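Long-range contact in thiamine pyrophosphokinase (Bacillus subtilis, PDB 3LM8), which transfers a pyrophosphate group from ATP to thiamine, yielding thiamine diphosphate and AMP in the salvage of the vitamin: residues F110-N124 / L129-P141. The protein carries 1 engineered substitution. Sequence-based numbering, arbitrary orientation.
Sequences FLGNIQLLYKGVKTN and LIDKQNHIQMFPP
Ile114 and Ile136 meet where helix 107-122 comes down on the strand pair 126-131 and 134-139; a turn earlier, the Phe110 ring has Ile136 CD1 near its plane at the edge, modelled doubtfully close, while Ile114 CG1 lies over one ring face, toward its rim. Ile114 crosses Ile136 at roughly a right angle, its CD1 resting 3.7 Å from Ile136 CG2. Leu117 fills the middle. It meets Leu129 tip to tip, CD2 against CD2, its CD1 lies 3.6 Å from Ile136 CG2, and its CB backs onto the selenium of selenomethionine Met138. With only a methyl at Leu117, as in alanine, the Leu129 methyls and Ile136 CG2 would probably lose their common partner and a gap open between the helix and both strands. Bent at chi3 (24°), the Met138 chain carries CE against the turn 118-121, near Tyr118 CA and 3.6 Å from Val121 CG1. That same Val121 methyl reaches Pro140 CD at 4.0 Å, beyond which Asn124, with positive phi, ends the helix in a Schellman motif. No hydrogen bond spans the interface; the packing is apolar, and Ile208 of strand 207-212 extends it beside Ile136 and Met138. The helix thus lies across a beta hairpin, the axis of 110-122 running 39° from that of strand 134-139, and the hairpin's first strand completes the beta-alpha-beta unit 96-100, 107-122, 126-131 in the mixed beta sheet of this alpha/beta fold.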
loop_
_atom_site.group_PDB
_atom_site.type_symbol
_atom_site.label_atom_id
_atom_site.label_comp_id
_atom_site.label_asym_id
_atom_site.label_seq_id
_atom_site.Cartn_x
_atom_site.Cartn_y
_atom_site.Cartn_z
ATOM N N PHE A 110 3.079 9.696 4.671
ATOM C CA PHE A 110 2.239 8.539 4.919
ATOM C C PHE A 110 0.757 8.922 4.923
ATOM O O PHE A 110 -0.033 8.332 4.186
ATOM C CB PHE A 110 2.643 7.893 6.245
ATOM C CG PHE A 110 1.841 6.673 6.607
ATOM C CD1 PHE A 110 1.206 6.591 7.844
ATOM C CD2 PHE A 110 1.729 5.608 5.731
ATOM C CE1 PHE A 110 0.471 5.468 8.200
ATOM C CE2 PHE A 110 0.994 4.481 6.081
ATOM C CZ PHE A 110 0.364 4.414 7.321
ATOM N N LEU A 111 0.378 9.912 5.729
ATOM C CA LEU A 111 -1.023 10.323 5.789
ATOM C C LEU A 111 -1.601 10.509 4.385
ATOM O O LEU A 111 -2.773 10.214 4.130
ATOM C CB LEU A 111 -1.189 11.634 6.572
ATOM C CG LEU A 111 -1.407 11.629 8.084
ATOM C CD1 LEU A 111 -2.205 10.400 8.489
ATOM C CD2 LEU A 111 -0.076 11.654 8.790
ATOM N N GLY A 112 -0.773 11.024 3.484
ATOM C CA GLY A 112 -1.219 11.229 2.131
ATOM C C GLY A 112 -1.513 9.868 1.544
ATOM O O GLY A 112 -2.671 9.522 1.300
ATOM N N ASN A 113 -0.462 9.076 1.349
ATOM C CA ASN A 113 -0.606 7.746 0.763
ATOM C C ASN A 113 -1.881 7.035 1.232
ATOM O O ASN A 113 -2.555 6.367 0.446
ATOM C CB ASN A 113 0.654 6.921 1.045
ATOM C CG ASN A 113 1.927 7.639 0.589
ATOM O OD1 ASN A 113 2.010 8.113 -0.540
ATOM N ND2 ASN A 113 2.917 7.723 1.471
ATOM N N ILE A 114 -2.220 7.208 2.507
ATOM C CA ILE A 114 -3.427 6.612 3.074
ATOM C C ILE A 114 -4.681 7.068 2.321
ATOM O O ILE A 114 -5.565 6.265 2.015
ATOM C CB ILE A 114 -3.560 6.984 4.552
ATOM C CG1 ILE A 114 -2.642 6.086 5.381
ATOM C CG2 ILE A 114 -5.023 6.882 4.998
ATOM C CD1 ILE A 114 -3.064 4.630 5.378
ATOM N N GLN A 115 -4.758 8.357 2.020
ATOM C CA GLN A 115 -5.904 8.877 1.289
ATOM C C GLN A 115 -5.968 8.205 -0.079
ATOM O O GLN A 115 -7.052 7.976 -0.615
ATOM C CB GLN A 115 -5.783 10.385 1.101
ATOM C CG GLN A 115 -5.533 11.162 2.385
ATOM C CD GLN A 115 -6.711 11.128 3.340
ATOM O OE1 GLN A 115 -6.702 10.392 4.331
ATOM N NE2 GLN A 115 -7.739 11.929 3.044
ATOM N N LEU A 116 -4.806 7.897 -0.647
ATOM C CA LEU A 116 -4.740 7.248 -1.954
ATOM C C LEU A 116 -5.588 5.978 -1.983
ATOM O O LEU A 116 -6.201 5.661 -3.001
ATOM C CB LEU A 116 -3.285 6.886 -2.309
ATOM C CG LEU A 116 -2.283 7.992 -2.683
ATOM C CD1 LEU A 116 -2.763 8.727 -3.912
ATOM C CD2 LEU A 116 -2.127 8.969 -1.546
ATOM N N LEU A 117 -5.610 5.248 -0.872
ATOM C CA LEU A 117 -6.379 4.012 -0.787
ATOM C C LEU A 117 -7.879 4.241 -1.012
ATOM O O LEU A 117 -8.611 3.335 -1.446
ATOM C CB LEU A 117 -6.171 3.381 0.583
ATOM C CG LEU A 117 -4.755 2.920 0.889
ATOM C CD1 LEU A 117 -4.611 2.660 2.386
ATOM C CD2 LEU A 117 -4.458 1.679 0.074
ATOM N N TYR A 118 -8.322 5.453 -0.692
ATOM C CA TYR A 118 -9.714 5.836 -0.837
ATOM C C TYR A 118 -10.102 5.783 -2.303
ATOM O O TYR A 118 -11.193 5.343 -2.651
ATOM C CB TYR A 118 -9.938 7.252 -0.293
ATOM C CG TYR A 118 -11.397 7.635 -0.234
ATOM C CD1 TYR A 118 -12.268 6.977 0.627
ATOM C CD2 TYR A 118 -11.925 8.598 -1.095
ATOM C CE1 TYR A 118 -13.627 7.256 0.625
ATOM C CE2 TYR A 118 -13.293 8.885 -1.104
ATOM C CZ TYR A 118 -14.135 8.203 -0.242
ATOM O OH TYR A 118 -15.490 8.430 -0.262
ATOM N N LYS A 119 -9.188 6.228 -3.157
ATOM C CA LYS A 119 -9.399 6.247 -4.599
ATOM C C LYS A 119 -9.526 4.824 -5.137
ATOM O O LYS A 119 -10.053 4.602 -6.223
ATOM C CB LYS A 119 -8.220 6.957 -5.270
ATOM C CG LYS A 119 -8.418 7.324 -6.727
ATOM C CD LYS A 119 -7.251 8.174 -7.208
ATOM C CE LYS A 119 -7.564 8.893 -8.510
ATOM N NZ LYS A 119 -6.501 9.884 -8.845
ATOM N N GLY A 120 -9.044 3.861 -4.363
ATOM C CA GLY A 120 -9.103 2.474 -4.782
ATOM C C GLY A 120 -10.432 1.792 -4.542
ATOM O O GLY A 120 -10.802 0.900 -5.301
ATOM N N VAL A 121 -11.146 2.186 -3.489
ATOM C CA VAL A 121 -12.443 1.582 -3.198
ATOM C C VAL A 121 -13.447 2.089 -4.217
ATOM O O VAL A 121 -14.405 1.396 -4.559
ATOM C CB VAL A 121 -12.940 1.924 -1.768
ATOM C CG1 VAL A 121 -12.050 1.249 -0.736
ATOM C CG2 VAL A 121 -12.936 3.421 -1.544
ATOM N N LYS A 122 -13.209 3.300 -4.713
ATOM C CA LYS A 122 -14.084 3.906 -5.707
ATOM C C LYS A 122 -14.019 3.084 -6.979
ATOM O O LYS A 122 -14.996 2.974 -7.716
ATOM C CB LYS A 122 -13.632 5.331 -6.021
ATOM C CG LYS A 122 -13.522 6.238 -4.809
ATOM C CD LYS A 122 -13.415 7.709 -5.220
ATOM C CE LYS A 122 -12.228 7.970 -6.145
ATOM N NZ LYS A 122 -12.174 9.394 -6.593
ATOM N N THR A 123 -12.846 2.506 -7.215
ATOM C CA THR A 123 -12.579 1.699 -8.400
ATOM C C THR A 123 -12.599 0.204 -8.095
ATOM O O THR A 123 -12.259 -0.612 -8.950
ATOM C CB THR A 123 -11.193 2.025 -8.970
ATOM O OG1 THR A 123 -10.190 1.372 -8.176
ATOM C CG2 THR A 123 -10.946 3.531 -8.943
ATOM N N ASN A 124 -12.990 -0.152 -6.880
ATOM C CA ASN A 124 -13.015 -1.548 -6.486
ATOM C C ASN A 124 -11.827 -2.335 -7.043
ATOM O O ASN A 124 -11.988 -3.267 -7.830
ATOM C CB ASN A 124 -14.331 -2.207 -6.911
ATOM C CG ASN A 124 -15.436 -2.022 -5.881
ATOM O OD1 ASN A 124 -16.522 -2.592 -6.009
ATOM N ND2 ASN A 124 -15.163 -1.224 -4.853
ATOM N N LEU A 129 -0.790 -1.305 0.726
ATOM C CA LEU A 129 0.413 -0.494 0.956
ATOM C C LEU A 129 1.351 -1.372 1.754
ATOM O O LEU A 129 0.913 -2.063 2.665
ATOM C CB LEU A 129 0.112 0.771 1.763
ATOM C CG LEU A 129 -1.086 1.669 1.428
ATOM C CD1 LEU A 129 -1.010 2.892 2.342
ATOM C CD2 LEU A 129 -1.086 2.086 -0.046
ATOM N N ILE A 130 2.638 -1.346 1.428
ATOM C CA ILE A 130 3.592 -2.194 2.140
ATOM C C ILE A 130 4.925 -1.562 2.527
ATOM O O ILE A 130 5.548 -0.849 1.734
ATOM C CB ILE A 130 3.963 -3.429 1.312
ATOM C CG1 ILE A 130 2.706 -4.156 0.837
ATOM C CG2 ILE A 130 4.861 -4.340 2.142
ATOM C CD1 ILE A 130 3.013 -5.330 -0.066
ATOM N N ASP A 131 5.362 -1.853 3.748
ATOM C CA ASP A 131 6.647 -1.385 4.250
ATOM C C ASP A 131 7.279 -2.513 5.075
ATOM O O ASP A 131 6.725 -3.614 5.174
ATOM C CB ASP A 131 6.502 -0.083 5.061
ATOM C CG ASP A 131 6.089 -0.311 6.509
ATOM O OD1 ASP A 131 5.003 -0.872 6.737
ATOM O OD2 ASP A 131 6.851 0.083 7.425
ATOM N N LYS A 132 8.447 -2.242 5.642
ATOM C CA LYS A 132 9.180 -3.223 6.433
ATOM C C LYS A 132 8.343 -3.986 7.475
ATOM O O LYS A 132 8.622 -5.147 7.761
ATOM C CB LYS A 132 10.371 -2.526 7.106
ATOM C CG LYS A 132 11.042 -3.309 8.228
ATOM C CD LYS A 132 11.907 -2.381 9.085
ATOM C CE LYS A 132 12.487 -3.094 10.300
ATOM N NZ LYS A 132 13.358 -4.244 9.927
ATOM N N GLN A 133 7.329 -3.357 8.056
ATOM C CA GLN A 133 6.538 -4.080 9.044
ATOM C C GLN A 133 5.038 -3.849 9.036
ATOM O O GLN A 133 4.361 -4.147 10.021
ATOM C CB GLN A 133 7.098 -3.853 10.466
ATOM C CG GLN A 133 7.456 -2.429 10.834
ATOM C CD GLN A 133 8.260 -2.362 12.132
ATOM O OE1 GLN A 133 7.764 -2.727 13.197
ATOM N NE2 GLN A 133 9.511 -1.904 12.043
ATOM N N ASN A 134 4.512 -3.349 7.920
ATOM C CA ASN A 134 3.079 -3.105 7.835
ATOM C C ASN A 134 2.463 -3.361 6.460
ATOM O O ASN A 134 3.131 -3.256 5.432
ATOM C CB ASN A 134 2.749 -1.666 8.263
ATOM C CG ASN A 134 3.293 -1.324 9.629
ATOM O OD1 ASN A 134 4.476 -1.015 9.776
ATOM N ND2 ASN A 134 2.440 -1.388 10.639
ATOM N N HIS A 135 1.177 -3.706 6.474
ATOM C CA HIS A 135 0.393 -3.942 5.272
ATOM C C HIS A 135 -0.917 -3.211 5.517
ATOM O O HIS A 135 -1.696 -3.574 6.393
ATOM C CB HIS A 135 0.117 -5.433 5.069
ATOM C CG HIS A 135 1.283 -6.200 4.532
ATOM N ND1 HIS A 135 1.209 -7.540 4.219
ATOM C CD2 HIS A 135 2.550 -5.817 4.248
ATOM C CE1 HIS A 135 2.379 -7.948 3.763
ATOM N NE2 HIS A 135 3.212 -6.922 3.771
ATOM N N ILE A 136 -1.159 -2.165 4.750
ATOM C CA ILE A 136 -2.378 -1.404 4.933
ATOM C C ILE A 136 -3.324 -1.644 3.778
ATOM O O ILE A 136 -2.893 -1.739 2.625
ATOM C CB ILE A 136 -2.065 0.101 5.037
ATOM C CG1 ILE A 136 -1.132 0.331 6.215
ATOM C CG2 ILE A 136 -3.352 0.897 5.240
ATOM C CD1 ILE A 136 -0.407 1.605 6.148
ATOM N N GLN A 137 -4.611 -1.741 4.092
ATOM C CA GLN A 137 -5.625 -1.970 3.071
ATOM C C GLN A 137 -6.969 -1.455 3.546
ATOM O O GLN A 137 -7.318 -1.564 4.722
ATOM C CB GLN A 137 -5.734 -3.457 2.752
ATOM C CG GLN A 137 -5.817 -3.776 1.280
ATOM C CD GLN A 137 -5.998 -5.266 1.025
ATOM O OE1 GLN A 137 -5.148 -6.083 1.393
ATOM N NE2 GLN A 137 -7.115 -5.626 0.394
HETATM N N MSE A 138 -7.717 -0.877 2.618
HETATM C CA MSE A 138 -9.027 -0.344 2.927
HETATM C C MSE A 138 -10.091 -1.209 2.294
HETATM O O MSE A 138 -9.894 -1.763 1.218
HETATM C CB MSE A 138 -9.151 1.087 2.410
HETATM C CG MSE A 138 -8.730 2.145 3.414
HETATM SE SE MSE A 138 -9.151 3.939 2.825
HETATM C CE MSE A 138 -10.593 3.555 1.594
ATOM N N PHE A 139 -11.225 -1.335 2.963
ATOM C CA PHE A 139 -12.302 -2.140 2.410
ATOM C C PHE A 139 -13.665 -1.487 2.497
ATOM O O PHE A 139 -14.002 -0.809 3.482
ATOM C CB PHE A 139 -12.423 -3.495 3.117
ATOM C CG PHE A 139 -11.213 -4.372 2.997
ATOM C CD1 PHE A 139 -10.114 -4.179 3.829
ATOM C CD2 PHE A 139 -11.189 -5.416 2.074
ATOM C CE1 PHE A 139 -9.004 -5.018 3.746
ATOM C CE2 PHE A 139 -10.088 -6.261 1.979
ATOM C CZ PHE A 139 -8.987 -6.065 2.818
ATOM N N PRO A 140 -14.462 -1.661 1.442
ATOM C CA PRO A 140 -15.817 -1.104 1.421
ATOM C C PRO A 140 -16.658 -2.168 2.137
ATOM O O PRO A 140 -16.140 -3.220 2.520
ATOM C CB PRO A 140 -16.140 -1.031 -0.072
ATOM C CG PRO A 140 -15.382 -2.225 -0.643
ATOM C CD PRO A 140 -14.050 -2.129 0.102
ATOM N N PRO A 141 -17.951 -1.907 2.354
ATOM C CA PRO A 141 -18.731 -2.949 3.030
ATOM C C PRO A 141 -18.647 -4.296 2.292
ATOM O O PRO A 141 -18.564 -4.345 1.068
ATOM C CB PRO A 141 -20.130 -2.352 3.042
ATOM C CG PRO A 141 -19.819 -0.884 3.311
ATOM C CD PRO A 141 -18.683 -0.626 2.332
#